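Single-stranded DNA-binding protein (Thermus aquaticus, PDB 2IHF) binds single-stranded DNA and probably recruits partner proteins to their sites of action in DNA replication, recombination and repair. Local coordinates at residues L82-W87 with T171-V176; Q130-G135 with G194-G199; G135-D140 with V153-A158; E175-R180 with R218-R223. The protein carries 1 engineered substitution. All blocks are in the same frame, centred on the assembly; numbering follows the deposited sequence.

Contact 1. Residues L82-W87 with T171-V176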
loop_
_atom_site.group_PDB
_atom_site.type_symbol
_atom_site.label_atom_id
_atom_site.label_comp_id
_atom_site.label_asym_id
_atom_site.label_seq_id
_atom_site.Cartn_x
_atom_site.Cartn_y
_atom_site.Cartn_z
ATOM N N LEU A 82 -2.446 -8.141 9.356
ATOM C CA LEU A 82 -3.469 -9.054 9.840
ATOM C C LEU A 82 -2.823 -10.114 10.713
ATOM O O LEU A 82 -1.803 -10.689 10.362
ATOM C CB LEU A 82 -4.185 -9.719 8.672
ATOM C CG LEU A 82 -4.972 -8.782 7.763
ATOM C CD1 LEU A 82 -5.664 -9.625 6.700
ATOM C CD2 LEU A 82 -5.988 -7.971 8.575
ATOM N N GLU A 83 -3.410 -10.350 11.870
ATOM C CA GLU A 83 -2.888 -11.353 12.766
ATOM C C GLU A 83 -3.989 -12.381 12.995
ATOM O O GLU A 83 -5.146 -12.039 13.225
ATOM C CB GLU A 83 -2.414 -10.717 14.082
ATOM C CG GLU A 83 -0.998 -10.106 13.996
ATOM C CD GLU A 83 -0.517 -9.506 15.325
ATOM O OE1 GLU A 83 -1.041 -9.934 16.379
ATOM O OE2 GLU A 83 0.386 -8.626 15.321
ATOM N N TYR A 84 -3.608 -13.646 12.883
ATOM C CA TYR A 84 -4.517 -14.767 13.059
ATOM C C TYR A 84 -4.233 -15.401 14.399
ATOM O O TYR A 84 -3.074 -15.549 14.781
ATOM C CB TYR A 84 -4.266 -15.802 11.971
ATOM C CG TYR A 84 -4.990 -17.116 12.165
ATOM C CD1 TYR A 84 -6.348 -17.232 11.890
ATOM C CD2 TYR A 84 -4.300 -18.258 12.580
ATOM C CE1 TYR A 84 -7.008 -18.465 12.014
ATOM C CE2 TYR A 84 -4.945 -19.489 12.708
ATOM C CZ TYR A 84 -6.298 -19.586 12.422
ATOM O OH TYR A 84 -6.932 -20.804 12.526
ATOM N N ARG A 85 -5.280 -15.778 15.120
ATOM C CA ARG A 85 -5.068 -16.425 16.403
ATOM C C ARG A 85 -6.054 -17.560 16.584
ATOM O O ARG A 85 -7.200 -17.493 16.141
ATOM C CB ARG A 85 -5.190 -15.435 17.563
ATOM C CG ARG A 85 -4.877 -16.074 18.918
ATOM C CD ARG A 85 -4.723 -15.059 20.049
ATOM N NE ARG A 85 -4.659 -15.703 21.364
ATOM C CZ ARG A 85 -3.796 -16.662 21.692
ATOM N NH1 ARG A 85 -2.917 -17.098 20.803
ATOM N NH2 ARG A 85 -3.813 -17.190 22.909
ATOM N N GLN A 86 -5.571 -18.607 17.241
ATOM C CA GLN A 86 -6.340 -19.807 17.505
ATOM C C GLN A 86 -6.270 -20.191 18.973
ATOM O O GLN A 86 -5.218 -20.066 19.609
ATOM C CB GLN A 86 -5.774 -20.944 16.669
ATOM C CG GLN A 86 -6.455 -21.169 15.368
ATOM C CD GLN A 86 -7.293 -22.401 15.431
ATOM O OE1 GLN A 86 -8.323 -22.425 16.106
ATOM N NE2 GLN A 86 -6.846 -23.456 14.758
ATOM N N TRP A 87 -7.397 -20.645 19.509
ATOM C CA TRP A 87 -7.456 -21.094 20.892
ATOM C C TRP A 87 -8.666 -21.993 21.122
ATOM O O TRP A 87 -9.415 -22.312 20.199
ATOM C CB TRP A 87 -7.473 -19.908 21.872
ATOM C CG TRP A 87 -8.602 -18.954 21.710
ATOM C CD1 TRP A 87 -9.912 -19.260 21.487
ATOM C CD2 TRP A 87 -8.531 -17.525 21.795
ATOM N NE1 TRP A 87 -10.661 -18.114 21.422
ATOM C CE2 TRP A 87 -9.842 -17.036 21.606
ATOM C CE3 TRP A 87 -7.487 -16.613 22.008
ATOM C CZ2 TRP A 87 -10.138 -15.665 21.627
ATOM C CZ3 TRP A 87 -7.783 -15.252 22.027
ATOM C CH2 TRP A 87 -9.098 -14.794 21.836
ATOM N N THR A 171 2.757 -18.949 11.419
ATOM C CA THR A 171 2.026 -18.758 10.173
ATOM C C THR A 171 0.629 -18.193 10.407
ATOM O O THR A 171 -0.070 -18.598 11.338
ATOM C CB THR A 171 1.906 -20.098 9.400
ATOM O OG1 THR A 171 3.211 -20.523 8.983
ATOM C CG2 THR A 171 1.005 -19.950 8.170
ATOM N N HIS A 172 0.221 -17.252 9.564
ATOM C CA HIS A 172 -1.112 -16.673 9.683
ATOM C C HIS A 172 -1.991 -17.230 8.581
ATOM O O HIS A 172 -1.654 -17.152 7.406
ATOM C CB HIS A 172 -1.034 -15.148 9.601
ATOM C CG HIS A 172 -0.259 -14.539 10.723
ATOM N ND1 HIS A 172 -0.809 -14.304 11.967
ATOM C CD2 HIS A 172 1.043 -14.185 10.812
ATOM C CE1 HIS A 172 0.124 -13.833 12.772
ATOM N NE2 HIS A 172 1.256 -13.750 12.098
ATOM N N PHE A 173 -3.111 -17.815 8.972
ATOM C CA PHE A 173 -4.029 -18.393 8.011
ATOM C C PHE A 173 -5.128 -17.402 7.702
ATOM O O PHE A 173 -5.889 -16.996 8.585
ATOM C CB PHE A 173 -4.571 -19.706 8.564
ATOM C CG PHE A 173 -3.494 -20.703 8.851
ATOM C CD1 PHE A 173 -2.833 -20.699 10.074
ATOM C CD2 PHE A 173 -3.073 -21.582 7.860
ATOM C CE1 PHE A 173 -1.769 -21.554 10.302
ATOM C CE2 PHE A 173 -2.011 -22.437 8.079
ATOM C CZ PHE A 173 -1.356 -22.423 9.297
ATOM N N LEU A 174 -5.199 -17.011 6.432
ATOM C CA LEU A 174 -6.159 -16.012 5.985
ATOM C C LEU A 174 -7.047 -16.458 4.817
ATOM O O LEU A 174 -6.586 -17.090 3.858
ATOM C CB LEU A 174 -5.372 -14.739 5.624
ATOM C CG LEU A 174 -4.273 -14.401 6.659
ATOM C CD1 LEU A 174 -3.323 -13.345 6.131
ATOM C CD2 LEU A 174 -4.906 -13.946 7.968
ATOM N N GLU A 175 -8.333 -16.127 4.921
ATOM C CA GLU A 175 -9.317 -16.455 3.890
ATOM C C GLU A 175 -9.446 -15.340 2.854
ATOM O O GLU A 175 -9.574 -14.170 3.194
ATOM C CB GLU A 175 -10.682 -16.719 4.528
ATOM C CG GLU A 175 -10.770 -18.064 5.216
ATOM C CD GLU A 175 -10.612 -19.225 4.243
ATOM O OE1 GLU A 175 -11.416 -19.323 3.285
ATOM O OE2 GLU A 175 -9.683 -20.040 4.439
ATOM N N VAL A 176 -9.419 -15.723 1.584
ATOM C CA VAL A 176 -9.523 -14.772 0.486
ATOM C C VAL A 176 -10.701 -15.128 -0.422
ATOM O O VAL A 176 -10.971 -16.298 -0.670
ATOM C CB VAL A 176 -8.222 -14.769 -0.384
ATOM C CG1 VAL A 176 -8.367 -13.812 -1.553
ATOM C CG2 VAL A 176 -7.009 -14.392 0.463
#

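Contact 2. Residues Q130-G135 with G194-G199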
loop_
_atom_site.group_PDB
_atom_site.type_symbol
_atom_site.label_atom_id
_atom_site.label_comp_id
_atom_site.label_asym_id
_atom_site.label_seq_id
_atom_site.Cartn_x
_atom_site.Cartn_y
_atom_site.Cartn_z
ATOM N N GLN A 130 -7.178 -1.093 2.066
ATOM C CA GLN A 130 -6.333 -1.880 1.165
ATOM C C GLN A 130 -5.477 -2.897 1.913
ATOM O O GLN A 130 -4.908 -2.592 2.955
ATOM C CB GLN A 130 -5.401 -0.971 0.353
ATOM C CG GLN A 130 -6.078 0.224 -0.304
ATOM C CD GLN A 130 -5.099 1.134 -1.030
ATOM O OE1 GLN A 130 -3.932 1.237 -0.650
ATOM N NE2 GLN A 130 -5.576 1.814 -2.068
ATOM N N VAL A 131 -5.378 -4.104 1.363
ATOM C CA VAL A 131 -4.574 -5.163 1.959
ATOM C C VAL A 131 -3.683 -5.764 0.874
ATOM O O VAL A 131 -4.111 -5.903 -0.273
ATOM C CB VAL A 131 -5.460 -6.314 2.535
ATOM C CG1 VAL A 131 -4.587 -7.382 3.182
ATOM C CG2 VAL A 131 -6.438 -5.774 3.553
ATOM N N ILE A 132 -2.437 -6.087 1.225
ATOM C CA ILE A 132 -1.531 -6.751 0.292
ATOM C C ILE A 132 -1.073 -8.008 1.005
ATOM O O ILE A 132 -0.509 -7.939 2.092
ATOM C CB ILE A 132 -0.269 -5.950 -0.040
ATOM C CG1 ILE A 132 -0.622 -4.623 -0.708
ATOM C CG2 ILE A 132 0.600 -6.762 -0.980
ATOM C CD1 ILE A 132 0.601 -3.846 -1.187
ATOM N N LEU A 133 -1.325 -9.160 0.402
ATOM C CA LEU A 133 -0.904 -10.423 0.995
ATOM C C LEU A 133 -0.130 -11.256 -0.022
ATOM O O LEU A 133 -0.372 -11.180 -1.229
ATOM C CB LEU A 133 -2.111 -11.262 1.456
ATOM C CG LEU A 133 -3.153 -10.778 2.461
ATOM C CD1 LEU A 133 -4.167 -11.895 2.649
ATOM C CD2 LEU A 133 -2.529 -10.412 3.784
ATOM N N MET A 134 0.820 -12.036 0.474
ATOM C CA MET A 134 1.550 -12.961 -0.376
ATOM C C MET A 134 1.771 -14.182 0.498
ATOM O O MET A 134 2.178 -14.064 1.656
ATOM C CB MET A 134 2.875 -12.369 -0.865
ATOM C CG MET A 134 3.618 -13.274 -1.840
ATOM S SD MET A 134 4.655 -12.401 -3.056
ATOM C CE MET A 134 5.190 -10.955 -2.146
ATOM N N GLY A 135 1.452 -15.348 -0.040
ATOM C CA GLY A 135 1.622 -16.563 0.724
ATOM C C GLY A 135 1.382 -17.771 -0.149
ATOM O O GLY A 135 1.518 -17.694 -1.370
ATOM N N GLY A 194 1.900 -20.477 -4.736
ATOM C CA GLY A 194 2.169 -19.147 -4.220
ATOM C C GLY A 194 1.148 -18.174 -4.775
ATOM O O GLY A 194 0.656 -18.337 -5.894
ATOM N N LEU A 195 0.803 -17.162 -3.989
ATOM C CA LEU A 195 -0.161 -16.189 -4.452
ATOM C C LEU A 195 0.048 -14.802 -3.846
ATOM O O LEU A 195 0.380 -14.669 -2.666
ATOM C CB LEU A 195 -1.570 -16.683 -4.150
ATOM C CG LEU A 195 -2.711 -15.828 -4.709
ATOM C CD1 LEU A 195 -2.757 -15.951 -6.228
ATOM C CD2 LEU A 195 -4.022 -16.280 -4.092
ATOM N N LEU A 196 -0.118 -13.783 -4.691
ATOM C CA LEU A 196 -0.020 -12.375 -4.298
ATOM C C LEU A 196 -1.442 -11.839 -4.371
ATOM O O LEU A 196 -2.092 -11.935 -5.411
ATOM C CB LEU A 196 0.858 -11.569 -5.270
ATOM C CG LEU A 196 0.750 -10.036 -5.151
ATOM C CD1 LEU A 196 1.174 -9.602 -3.757
ATOM C CD2 LEU A 196 1.607 -9.354 -6.204
ATOM N N VAL A 197 -1.929 -11.289 -3.269
ATOM C CA VAL A 197 -3.273 -10.741 -3.233
ATOM C C VAL A 197 -3.283 -9.253 -2.937
ATOM O O VAL A 197 -2.588 -8.782 -2.045
ATOM C CB VAL A 197 -4.142 -11.408 -2.135
ATOM C CG1 VAL A 197 -5.582 -10.875 -2.207
ATOM C CG2 VAL A 197 -4.105 -12.924 -2.284
ATOM N N ILE A 198 -4.072 -8.514 -3.694
ATOM C CA ILE A 198 -4.220 -7.090 -3.449
ATOM C C ILE A 198 -5.731 -6.886 -3.371
ATOM O O ILE A 198 -6.453 -7.163 -4.327
ATOM C CB ILE A 198 -3.574 -6.268 -4.579
ATOM C CG1 ILE A 198 -2.061 -6.540 -4.575
ATOM C CG2 ILE A 198 -3.861 -4.787 -4.394
ATOM C CD1 ILE A 198 -1.288 -5.778 -5.598
ATOM N N GLY A 199 -6.217 -6.442 -2.220
ATOM C CA GLY A 199 -7.650 -6.269 -2.074
ATOM C C GLY A 199 -8.100 -5.420 -0.906
ATOM O O GLY A 199 -7.375 -4.521 -0.484
#

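Contact 3. Residues G135-D140 with V153-A158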
loop_
_atom_site.group_PDB
_atom_site.type_symbol
_atom_site.label_atom_id
_atom_site.label_comp_id
_atom_site.label_asym_id
_atom_site.label_seq_id
_atom_site.Cartn_x
_atom_site.Cartn_y
_atom_site.Cartn_z
ATOM N N GLY A 135 1.452 -15.348 -0.040
ATOM C CA GLY A 135 1.622 -16.563 0.724
ATOM C C GLY A 135 1.382 -17.771 -0.149
ATOM O O GLY A 135 1.518 -17.694 -1.370
ATOM N N ASN A 136 1.002 -18.880 0.475
ATOM C CA ASN A 136 0.763 -20.122 -0.246
ATOM C C ASN A 136 -0.590 -20.708 0.129
ATOM O O ASN A 136 -0.992 -20.663 1.293
ATOM C CB ASN A 136 1.883 -21.106 0.080
ATOM C CG ASN A 136 3.211 -20.692 -0.533
ATOM O OD1 ASN A 136 3.452 -20.924 -1.711
ATOM N ND2 ASN A 136 4.069 -20.065 0.261
ATOM N N LEU A 137 -1.295 -21.256 -0.856
ATOM C CA LEU A 137 -2.605 -21.839 -0.604
ATOM C C LEU A 137 -2.493 -23.022 0.346
ATOM O O LEU A 137 -1.612 -23.868 0.205
ATOM C CB LEU A 137 -3.264 -22.280 -1.917
ATOM C CG LEU A 137 -3.450 -21.218 -3.005
ATOM C CD1 LEU A 137 -4.344 -21.788 -4.094
ATOM C CD2 LEU A 137 -4.070 -19.955 -2.432
ATOM N N THR A 138 -3.390 -23.058 1.326
ATOM C CA THR A 138 -3.424 -24.124 2.313
ATOM C C THR A 138 -4.396 -25.212 1.874
ATOM O O THR A 138 -4.553 -26.224 2.556
ATOM C CB THR A 138 -3.863 -23.602 3.695
ATOM O OG1 THR A 138 -5.133 -22.953 3.577
ATOM C CG2 THR A 138 -2.840 -22.631 4.250
ATOM N N ARG A 139 -5.050 -24.991 0.735
ATOM C CA ARG A 139 -6.006 -25.948 0.178
ATOM C C ARG A 139 -6.357 -25.594 -1.265
ATOM O O ARG A 139 -6.023 -24.517 -1.750
ATOM C CB ARG A 139 -7.284 -25.985 1.027
ATOM C CG ARG A 139 -8.100 -24.692 1.072
ATOM C CD ARG A 139 -9.421 -24.937 1.801
ATOM N NE ARG A 139 -10.397 -23.875 1.573
ATOM C CZ ARG A 139 -10.413 -22.719 2.225
ATOM N NH1 ARG A 139 -9.507 -22.472 3.157
ATOM N NH2 ARG A 139 -11.331 -21.811 1.932
ATOM N N ASP A 140 -7.007 -26.520 -1.959
ATOM C CA ASP A 140 -7.410 -26.268 -3.334
ATOM C C ASP A 140 -8.486 -25.203 -3.272
ATOM O O ASP A 140 -9.262 -25.160 -2.321
ATOM C CB ASP A 140 -7.979 -27.533 -3.984
ATOM C CG ASP A 140 -6.905 -28.558 -4.327
ATOM O OD1 ASP A 140 -5.715 -28.186 -4.425
ATOM O OD2 ASP A 140 -7.257 -29.742 -4.517
ATOM N N VAL A 153 -14.874 -17.521 -5.815
ATOM C CA VAL A 153 -13.986 -18.507 -5.238
ATOM C C VAL A 153 -13.582 -18.148 -3.824
ATOM O O VAL A 153 -13.567 -16.983 -3.441
ATOM C CB VAL A 153 -12.709 -18.690 -6.100
ATOM C CG1 VAL A 153 -11.838 -17.443 -6.015
ATOM C CG2 VAL A 153 -11.936 -19.919 -5.639
ATOM N N ARG A 154 -13.276 -19.177 -3.047
ATOM C CA ARG A 154 -12.840 -19.026 -1.671
ATOM C C ARG A 154 -11.553 -19.824 -1.583
ATOM O O ARG A 154 -11.481 -20.949 -2.060
ATOM C CB ARG A 154 -13.884 -19.600 -0.716
ATOM C CG ARG A 154 -13.502 -19.539 0.765
ATOM C CD ARG A 154 -13.491 -18.106 1.274
ATOM N NE ARG A 154 -14.729 -17.403 0.934
ATOM C CZ ARG A 154 -15.466 -16.711 1.798
ATOM N NH1 ARG A 154 -15.100 -16.628 3.071
ATOM N NH2 ARG A 154 -16.564 -16.091 1.387
ATOM N N LEU A 155 -10.525 -19.227 -1.004
ATOM C CA LEU A 155 -9.267 -19.930 -0.856
ATOM C C LEU A 155 -8.599 -19.587 0.461
ATOM O O LEU A 155 -8.841 -18.522 1.028
ATOM C CB LEU A 155 -8.356 -19.634 -2.046
ATOM C CG LEU A 155 -8.137 -18.182 -2.432
ATOM C CD1 LEU A 155 -6.978 -17.625 -1.627
ATOM C CD2 LEU A 155 -7.845 -18.089 -3.918
ATOM N N GLY A 156 -7.787 -20.512 0.960
ATOM C CA GLY A 156 -7.096 -20.301 2.218
ATOM C C GLY A 156 -5.649 -19.976 1.936
ATOM O O GLY A 156 -5.017 -20.615 1.102
ATOM N N LEU A 157 -5.116 -18.982 2.632
ATOM C CA LEU A 157 -3.739 -18.569 2.423
ATOM C C LEU A 157 -2.924 -18.669 3.708
ATOM O O LEU A 157 -3.398 -18.307 4.783
ATOM C CB LEU A 157 -3.710 -17.119 1.908
ATOM C CG LEU A 157 -2.419 -16.642 1.252
ATOM C CD1 LEU A 157 -2.184 -17.458 0.000
ATOM C CD2 LEU A 157 -2.506 -15.171 0.909
ATOM N N ALA A 158 -1.701 -19.173 3.590
ATOM C CA ALA A 158 -0.811 -19.281 4.734
ATOM C C ALA A 158 0.247 -18.212 4.507
ATOM O O ALA A 158 0.958 -18.257 3.512
ATOM C CB ALA A 158 -0.174 -20.657 4.780
HETATM O O HOH W 1 -5.366 -20.694 5.465
#

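Contact 4. Residues E175-R180 with R218-R223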
loop_
_atom_site.group_PDB
_atom_site.type_symbol
_atom_site.label_atom_id
_atom_site.label_comp_id
_atom_site.label_asym_id
_atom_site.label_seq_id
_atom_site.Cartn_x
_atom_site.Cartn_y
_atom_site.Cartn_z
ATOM N N GLU A 175 -8.333 -16.127 4.921
ATOM C CA GLU A 175 -9.317 -16.455 3.890
ATOM C C GLU A 175 -9.446 -15.340 2.854
ATOM O O GLU A 175 -9.574 -14.170 3.194
ATOM C CB GLU A 175 -10.682 -16.719 4.528
ATOM C CG GLU A 175 -10.770 -18.064 5.216
ATOM C CD GLU A 175 -10.612 -19.225 4.243
ATOM O OE1 GLU A 175 -11.416 -19.323 3.285
ATOM O OE2 GLU A 175 -9.683 -20.040 4.439
ATOM N N VAL A 176 -9.419 -15.723 1.584
ATOM C CA VAL A 176 -9.523 -14.772 0.486
ATOM C C VAL A 176 -10.701 -15.128 -0.422
ATOM O O VAL A 176 -10.971 -16.298 -0.670
ATOM C CB VAL A 176 -8.222 -14.769 -0.384
ATOM C CG1 VAL A 176 -8.367 -13.812 -1.553
ATOM C CG2 VAL A 176 -7.009 -14.392 0.463
ATOM N N GLN A 177 -11.407 -14.115 -0.906
ATOM C CA GLN A 177 -12.512 -14.340 -1.818
ATOM C C GLN A 177 -12.335 -13.453 -3.052
ATOM O O GLN A 177 -11.893 -12.306 -2.947
ATOM C CB GLN A 177 -13.847 -14.042 -1.140
ATOM C CG GLN A 177 -15.033 -14.244 -2.090
ATOM C CD GLN A 177 -16.388 -14.272 -1.393
ATOM O OE1 GLN A 177 -16.907 -15.337 -1.050
ATOM N NE2 GLN A 177 -16.963 -13.096 -1.180
ATOM N N ALA A 178 -12.663 -13.999 -4.223
ATOM C CA ALA A 178 -12.561 -13.265 -5.475
ATOM C C ALA A 178 -13.802 -13.535 -6.322
ATOM O O ALA A 178 -14.536 -14.493 -6.078
ATOM C CB ALA A 178 -11.312 -13.669 -6.228
ATOM N N TRP A 179 -14.018 -12.688 -7.325
ATOM C CA TRP A 179 -15.182 -12.786 -8.188
ATOM C C TRP A 179 -14.897 -12.774 -9.670
ATOM O O TRP A 179 -13.820 -12.358 -10.112
ATOM C CB TRP A 179 -16.128 -11.624 -7.911
ATOM C CG TRP A 179 -16.590 -11.546 -6.512
ATOM C CD1 TRP A 179 -15.923 -11.000 -5.446
ATOM C CD2 TRP A 179 -17.825 -12.056 -6.003
ATOM N NE1 TRP A 179 -16.675 -11.142 -4.298
ATOM C CE2 TRP A 179 -17.842 -11.781 -4.613
ATOM C CE3 TRP A 179 -18.917 -12.714 -6.585
ATOM C CZ2 TRP A 179 -18.918 -12.150 -3.800
ATOM C CZ3 TRP A 179 -19.982 -13.079 -5.776
ATOM C CH2 TRP A 179 -19.974 -12.793 -4.395
ATOM N N ARG A 180 -15.905 -13.216 -10.422
ATOM C CA ARG A 180 -15.892 -13.239 -11.879
ATOM C C ARG A 180 -14.645 -13.838 -12.511
ATOM O O ARG A 180 -14.291 -14.973 -12.207
ATOM C CB ARG A 180 -16.151 -11.814 -12.375
ATOM C CG ARG A 180 -17.426 -11.236 -11.741
ATOM C CD ARG A 180 -17.706 -9.786 -12.115
ATOM N NE ARG A 180 -18.929 -9.282 -11.481
ATOM C CZ ARG A 180 -19.045 -8.961 -10.193
ATOM N NH1 ARG A 180 -18.011 -9.078 -9.363
ATOM N NH2 ARG A 180 -20.205 -8.517 -9.732
ATOM N N ARG A 218 -12.219 -11.375 6.369
ATOM C CA ARG A 218 -11.506 -11.966 5.244
ATOM C C ARG A 218 -11.090 -10.884 4.246
ATOM O O ARG A 218 -11.383 -9.714 4.440
ATOM C CB ARG A 218 -12.377 -13.024 4.557
ATOM C CG ARG A 218 -13.380 -12.486 3.559
ATOM C CD ARG A 218 -14.027 -13.647 2.829
ATOM N NE ARG A 218 -15.479 -13.628 2.960
ATOM C CZ ARG A 218 -16.295 -12.919 2.188
ATOM N NH1 ARG A 218 -15.810 -12.158 1.208
ATOM N NH2 ARG A 218 -17.603 -12.976 2.395
ATOM N N VAL A 219 -10.392 -11.280 3.190
ATOM C CA VAL A 219 -9.934 -10.342 2.170
ATOM C C VAL A 219 -10.682 -10.563 0.846
ATOM O O VAL A 219 -10.815 -11.686 0.378
ATOM C CB VAL A 219 -8.398 -10.499 1.923
ATOM C CG1 VAL A 219 -7.958 -9.645 0.736
ATOM C CG2 VAL A 219 -7.616 -10.117 3.179
ATOM N N GLU A 220 -11.188 -9.479 0.262
ATOM C CA GLU A 220 -11.893 -9.540 -1.019
ATOM C C GLU A 220 -10.839 -9.101 -2.035
ATOM O O GLU A 220 -10.370 -7.967 -1.993
ATOM C CB GLU A 220 -13.065 -8.557 -1.015
ATOM C CG GLU A 220 -14.051 -8.735 -2.153
ATOM C CD GLU A 220 -15.357 -9.377 -1.698
ATOM O OE1 GLU A 220 -15.350 -10.567 -1.311
ATOM O OE2 GLU A 220 -16.397 -8.687 -1.714
ATOM N N ALA A 221 -10.466 -9.989 -2.946
ATOM C CA ALA A 221 -9.428 -9.665 -3.916
ATOM C C ALA A 221 -9.819 -8.724 -5.045
ATOM O O ALA A 221 -10.895 -8.847 -5.626
ATOM C CB ALA A 221 -8.857 -10.951 -4.512
ATOM N N LEU A 222 -8.923 -7.785 -5.346
ATOM C CA LEU A 222 -9.096 -6.822 -6.439
ATOM C C LEU A 222 -8.120 -7.202 -7.549
ATOM O O LEU A 222 -8.378 -6.963 -8.723
ATOM C CB LEU A 222 -8.787 -5.402 -5.959
ATOM C CG LEU A 222 -9.624 -4.861 -4.800
ATOM C CD1 LEU A 222 -9.184 -3.451 -4.474
ATOM C CD2 LEU A 222 -11.082 -4.877 -5.171
ATOM N N ARG A 223 -6.995 -7.789 -7.146
ATOM C CA ARG A 223 -5.936 -8.256 -8.050
ATOM C C ARG A 223 -5.423 -9.587 -7.500
ATOM O O ARG A 223 -5.353 -9.754 -6.290
ATOM C CB ARG A 223 -4.725 -7.294 -8.073
ATOM C CG ARG A 223 -4.961 -5.842 -8.485
ATOM C CD ARG A 223 -5.294 -5.686 -9.966
ATOM N NE ARG A 223 -5.326 -4.278 -10.376
ATOM C CZ ARG A 223 -4.254 -3.573 -10.738
ATOM N NH1 ARG A 223 -3.055 -4.143 -10.751
ATOM N NH2 ARG A 223 -4.377 -2.296 -11.076
HETATM O O HOH W 2 -12.567 -10.050 -7.214
#

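Contact 1. Residues L82-W87 with T171-V176
The Y84 ring receives the CB of F173 on one face, 4.1 Å from its centroid and almost over the centre, a CH-pi contact. Beyond that CB the phenyl ring of F173 turns its edge toward the face of Y84, an offset edge-to-face pair with centroids 5.6 Å apart and planes at 72°. The H172 imidazole has the carbonyl oxygen of L82 over one face, toward the rim, and the backbone nitrogen of Y84 at its edge. Y84 N donates to H172 ND1 at 3.0 Å, nearly straight (172°) though tilted somewhat from the ring plane. A chi1 of -63° swings the imidazole beside its own backbone N and carries ND1 to this spot. The strands cross steeply, one from each OB domain of the chain: E83 and R85 pair with strand 95-107, whereas the N-H of Y84 faces the second domain, where histidine supplies an acceptor. An alanine in place of H172 would probably leave that N-H without its mate and open a gap beside the L82 carbonyl. Deeper in, leucines suit the buried side: L82 CB meets L174 CD2 at 4.3 Å, and L82 also packs on V219.

Contact 2. Residues Q130-G135 with G194-G199
L133 and V197 hold the closely fitted middle of the contact: V197 N reaches L133 O at 2.6 Å, L133 N returns a bond to V197 O, and the two CB atoms lie 4.1 Å apart. Next to them L196, its CG anti to the backbone N (chi1 166°), tucks CD1 to 3.4 Å from L133 O and alongside I132, 4.0 Å from its CG2. These strands run antiparallel as part of an OB-fold barrel. L133, V197 and V131 turn inward onto V219, where compact apolar groups fit, while I132, M134, L196 and I198 point to the other face and pack on F9, D105, F77 and L128 of the second subunit, respectively. Toward Q130 the fit is looser. V131 faces G199, which offers no side chain, so across this pair V131 CB comes nearest to the carbonyl, 4.0 Å from G199 O; the bond from V131 N to that same oxygen arrives well above the carbonyl plane. The partly exposed Q130 leads its amide away from the neighbouring strand.

Contact 3. Residues G135-D140 with V153-A158
G135 lays its CA 3.3 Å from A158 O, and the lack of a side chain matters, since a beta carbon here would run into that oxygen; L157 CD1 packs against the carbonyl carbon of G135. N136 then forms the hydrogen-bonded pair with A158, N-H to O in both directions. L137 rests CD2 against two leucines, 3.8 Å from L155 CD1 and 4.0 Å from L157 CD1. These residues belong to the strongly twisted hairpin of strands 128-145 and 151-159 in the second OB domain, and after L137 regular pairing gives way to loop. T138 still donates its N-H to G156 O at 2.9 Å, from well above the carbonyl plane. Its CG2 presses on A158 CB at 3.4 Å, a tight fit, while OG1 holds a water that weakly bridges to L157 O. R139, extended from CG to NE, spreads one guanidinium face over the backbone of L155 and G156, where glycine leaves room for it. R154 CG meets the guanidinium edge, 3.4 Å from R139 NH2. NH1 forms a salt bridge with E175 and NE one with D142. A leucine at R139 would probably leave both carboxylates without this shared cation and uncover the G156 backbone.

Contact 4. Residues E175-R180 with R218-R223
Strands 175-179 and 218-221 run parallel, 26° apart, joined by V219 N to E175 O, Q177 N to V219 O and A221 N to Q177 O, each donor nearly along the C=O axis. On one face E220 OE1 gathers three nitrogens: Q177 NE2 on its syn side at 3.0 Å, R218 NH1 in a salt bridge at 3.0 Å, and W179 NE1 in a weak bond at 3.3 Å. The tryptophan brings its edge to the carboxylate, planes 89° apart, while the Q177 amide crosses over one face of the R218 guanidinium, the planes 50° apart. R154 holds Q177 OE1, and D204 takes R218 NH2. On the inner face small apolar groups suffice, V176 CG1 lying 4.1 Å from A221 CB. Where the strands part, a water links W179 N to A221 O. This parallel pairing closes an OB barrel: strand 172-179 has strand 151-159 on its other side and leads into helix 180-186, whereas strand 217-221 borders strand 194-203, which strand 223-225 also joins after a corner at L222; there L222 and R223 form a classic bulge opposite I198.

Overall arrangement
Contact 1 opens first, on strand 75-86 of the N-terminal OB domain. In the second domain, contact 2 opens at Q130 and contact 3 follows from G135, a residue the two share. Contact 3 closes soonest, a short hairpin loop nested inside the loops of both contacts 1 and 2. The chain then reaches 171-176, which closes contact 1 and ties the two domains together; contact 4 begins there, sharing E175 and V176. Contact 2 closes at 194-199, having crossed contact 1, and contact 4 closes at 218-223, having crossed contact 2. Contacts 2, 3 and 4 thus join neighbouring strands of one barrel, linked by the R139-E175 salt bridge and by V219 packing on L133.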